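Local coordinates for phospholipase C beta (Meleagris gallopavo, PDB 1JAD), which is the C-terminal part of a phospholipase C of the beta class, an elongated, almost wholly helical coiled-coil region, at residues Thr110-Ile113 against Thr114-Ala117; Thr18-Leu21 against Ala22-Gln25. All blocks are in the same frame, centred on the assembly; numbering follows the deposited sequence.

Contact 1: Thr110-Ile113 against Thr114-Ala117; sequences TAKI and TELA
Thr114 and Thr110 meet one turn apart on helix 75-155, where a single carbonyl oxygen, Thr110 O, accepts two bonds from the same residue. The amide Thr114 N makes the ordinary helical bond to Thr110 O at 2.7 Å. The hydroxyl Thr114 OG1 adds a second bond to Thr110 O at 2.8 Å, arriving from above the carbonyl plane, 46° out of it. Because OG1 lies anti to its own carbonyl carbon (chi1 -72°), the hydroxyl leans back over the preceding turn: a worked example of how a threonine inside a helix can satisfy its side chain on the backbone carbonyl of the preceding turn. The two threonines run side by side, with Thr110 CG2 3.7 Å from Thr114 OG1.

On another side of the helix Lys112 and Glu115 also lie alongside each other. Lys112 bends at its second torsion, and its NZ forms a salt bridge with Glu115 OE2 at 3.2 Å, on the syn side of the carboxylate and 28° out of its plane. Farther along, Ala117 N binds Ile113 O at 2.9 Å.

Thr110 OG1 turns to another partner, Glu212 on helix 161-245. That helix also packs on Thr110, Ile113 and Thr114 through Ile208 and Leu205, while Lys112 and Ile113 touch helix 28-64 and buried Ile113 and Ala117 meet the short helix 21-24.

Contact 2: Thr18-Leu21 against Ala22-Gln25; sequences TASL and AELQ
A capping box opens the short helix 21-24, with Ser20 at the N-cap and Glu23 three residues on, each side chain directed at the other's backbone amide. In the first half of the exchange Glu23 N points at Ser20 OG, a weak bond of 3.4 Å. OG reaches this place because it is held between its own backbone N and carbonyl carbon (chi1 55°), which turns it over the first turn. In the return half Ser20 N donates to Glu23 OE2 at 3.3 Å, again weakly, though with a fairly straight N-H angle of 154°. The glutamate chain stretches back along the loop that leads into the helix, and Glu23 OE1 lies 3.9 Å from Ala19 CB.

Behind the box the helix proper begins with Leu24 N bound to Ser20 O at 3.2 Å. On the inner side, Ala19 CB rests 4.0 Å from Leu24 CD2, an apolar touch between the residue before the N-cap and the fourth after it. Leu24 itself is buried, packing on helix 75-155 and on Asn204, whereas Glu23 is exposed.

Through these two weak bonds, Ser20 OG stands in at Glu23 N for a carbonyl missing from before the helix, while the carboxylate answers the amide of the N-cap itself; lying near the N-terminal end of the helix, that negative group probably gains from the helix dipole.

From the N terminus the chain first meets contact 2, where the non-helical run 18-20 turns into the short helix 21-24; after helix 28-64 it enters helix 75-155, and contact 1 follows midway along it. Each contact is local and joins consecutive residues, so neither closes a long loop; they stand in series, without nesting or crossing. In space, however, the centres of contact 1 and contact 2 are about 10 Å apart and their apolar sides touch. Ile113 CD1 packs against Leu21 CD2 at 3.8 Å, and Ala117 CB against Leu24 CD1 at the same distance. Here the short capped helix packs against the long one, tying the N-terminal segment to the middle of the elongated bundle.

Contact 1: Thr110-Ile113 against Thr114-Ala117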
# COMPACT_ATOMS: atom_id res chain seq x y z
N THR A 110 1.36 -10.73 6.11
CA THR A 110 0.84 -9.65 5.30
C THR A 110 1.76 -8.44 5.41
O THR A 110 2.18 -7.88 4.39
CB THR A 110 -0.59 -9.25 5.72
OG1 THR A 110 -1.49 -10.31 5.38
CG2 THR A 110 -1.03 -7.96 5.03
N ALA A 111 2.08 -8.05 6.64
CA ALA A 111 2.95 -6.91 6.86
C ALA A 111 4.26 -7.08 6.11
O ALA A 111 4.71 -6.17 5.41
CB ALA A 111 3.23 -6.75 8.34
N LYS A 112 4.85 -8.26 6.25
CA LYS A 112 6.12 -8.55 5.60
C LYS A 112 5.98 -8.49 4.08
O LYS A 112 6.59 -7.65 3.43
CB LYS A 112 6.65 -9.92 6.01
CG LYS A 112 8.15 -10.07 5.81
CD LYS A 112 8.86 -8.96 6.59
CE LYS A 112 10.38 -9.06 6.55
NZ LYS A 112 10.99 -7.94 7.33
N ILE A 113 5.16 -9.38 3.51
CA ILE A 113 4.99 -9.38 2.07
C ILE A 113 4.55 -8.03 1.54
O ILE A 113 4.99 -7.62 0.46
CB ILE A 113 4.02 -10.48 1.60
CG1 ILE A 113 4.76 -11.82 1.56
CG2 ILE A 113 3.46 -10.16 0.23
CD1 ILE A 113 3.99 -12.93 0.88
N THR A 114 3.68 -7.33 2.26
CA THR A 114 3.26 -6.02 1.79
C THR A 114 4.49 -5.13 1.71
O THR A 114 4.56 -4.23 0.86
CB THR A 114 2.22 -5.41 2.72
OG1 THR A 114 0.98 -6.11 2.56
CG2 THR A 114 2.02 -3.94 2.40
N GLU A 115 5.46 -5.39 2.57
CA GLU A 115 6.71 -4.64 2.58
C GLU A 115 7.44 -4.89 1.27
O GLU A 115 7.60 -3.99 0.46
CB GLU A 115 7.58 -5.10 3.76
CG GLU A 115 9.06 -4.72 3.63
CD GLU A 115 9.93 -5.25 4.77
OE1 GLU A 115 11.17 -5.21 4.63
OE2 GLU A 115 9.38 -5.68 5.81
N LEU A 116 7.88 -6.13 1.08
CA LEU A 116 8.61 -6.53 -0.12
C LEU A 116 7.93 -6.01 -1.39
O LEU A 116 8.55 -5.34 -2.22
CB LEU A 116 8.73 -8.06 -0.17
CG LEU A 116 9.29 -8.73 1.09
CD1 LEU A 116 9.19 -10.25 0.96
CD2 LEU A 116 10.73 -8.30 1.32
N ALA A 117 6.64 -6.32 -1.53
CA ALA A 117 5.86 -5.88 -2.69
C ALA A 117 6.00 -4.37 -2.85
O ALA A 117 6.41 -3.88 -3.90
CB ALA A 117 4.40 -6.25 -2.50

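Contact 2: Thr18-Leu21 against Ala22-Gln25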
# COMPACT_ATOMS: atom_id res chain seq x y z
N THR A 18 4.27 -6.86 -12.06
CA THR A 18 4.70 -6.87 -10.67
C THR A 18 4.82 -8.31 -10.21
O THR A 18 4.04 -9.16 -10.62
CB THR A 18 3.69 -6.15 -9.72
OG1 THR A 18 3.75 -4.74 -9.94
CG2 THR A 18 4.03 -6.44 -8.26
N ALA A 19 5.80 -8.57 -9.34
CA ALA A 19 6.02 -9.91 -8.82
C ALA A 19 4.69 -10.48 -8.36
O ALA A 19 3.81 -9.74 -7.90
CB ALA A 19 7.00 -9.87 -7.65
N SER A 20 4.52 -11.79 -8.51
CA SER A 20 3.29 -12.44 -8.10
C SER A 20 3.41 -12.84 -6.63
O SER A 20 4.48 -12.74 -6.03
CB SER A 20 3.03 -13.67 -8.96
OG SER A 20 4.14 -14.55 -8.93
N LEU A 21 2.30 -13.30 -6.05
CA LEU A 21 2.30 -13.70 -4.66
C LEU A 21 3.28 -14.86 -4.53
O LEU A 21 3.87 -15.07 -3.48
CB LEU A 21 0.91 -14.17 -4.23
CG LEU A 21 0.50 -13.98 -2.76
CD1 LEU A 21 -0.61 -14.94 -2.43
CD2 LEU A 21 1.66 -14.23 -1.83
N ALA A 22 3.44 -15.60 -5.63
CA ALA A 22 4.32 -16.76 -5.67
C ALA A 22 5.78 -16.36 -5.57
O ALA A 22 6.55 -16.98 -4.83
CB ALA A 22 4.09 -17.54 -6.96
N GLU A 23 6.17 -15.34 -6.32
CA GLU A 23 7.54 -14.87 -6.30
C GLU A 23 7.93 -14.33 -4.92
O GLU A 23 9.03 -14.58 -4.44
CB GLU A 23 7.73 -13.77 -7.35
CG GLU A 23 7.50 -14.24 -8.78
CD GLU A 23 7.72 -13.14 -9.80
OE1 GLU A 23 8.81 -12.52 -9.80
OE2 GLU A 23 6.80 -12.90 -10.61
N LEU A 24 7.00 -13.62 -4.30
CA LEU A 24 7.20 -13.02 -2.99
C LEU A 24 7.26 -14.01 -1.82
O LEU A 24 7.98 -13.78 -0.85
CB LEU A 24 6.10 -11.99 -2.72
CG LEU A 24 6.08 -10.84 -3.73
CD1 LEU A 24 4.90 -9.92 -3.45
CD2 LEU A 24 7.39 -10.09 -3.64
N GLN A 25 6.50 -15.10 -1.92
CA GLN A 25 6.47 -16.12 -0.86
C GLN A 25 7.73 -16.97 -0.86
O GLN A 25 7.82 -17.94 -0.10
CB GLN A 25 5.26 -17.04 -1.06
CG GLN A 25 3.92 -16.38 -0.91
CD GLN A 25 2.78 -17.29 -1.33
OE1 GLN A 25 1.61 -16.92 -1.25
NE2 GLN A 25 3.12 -18.49 -1.78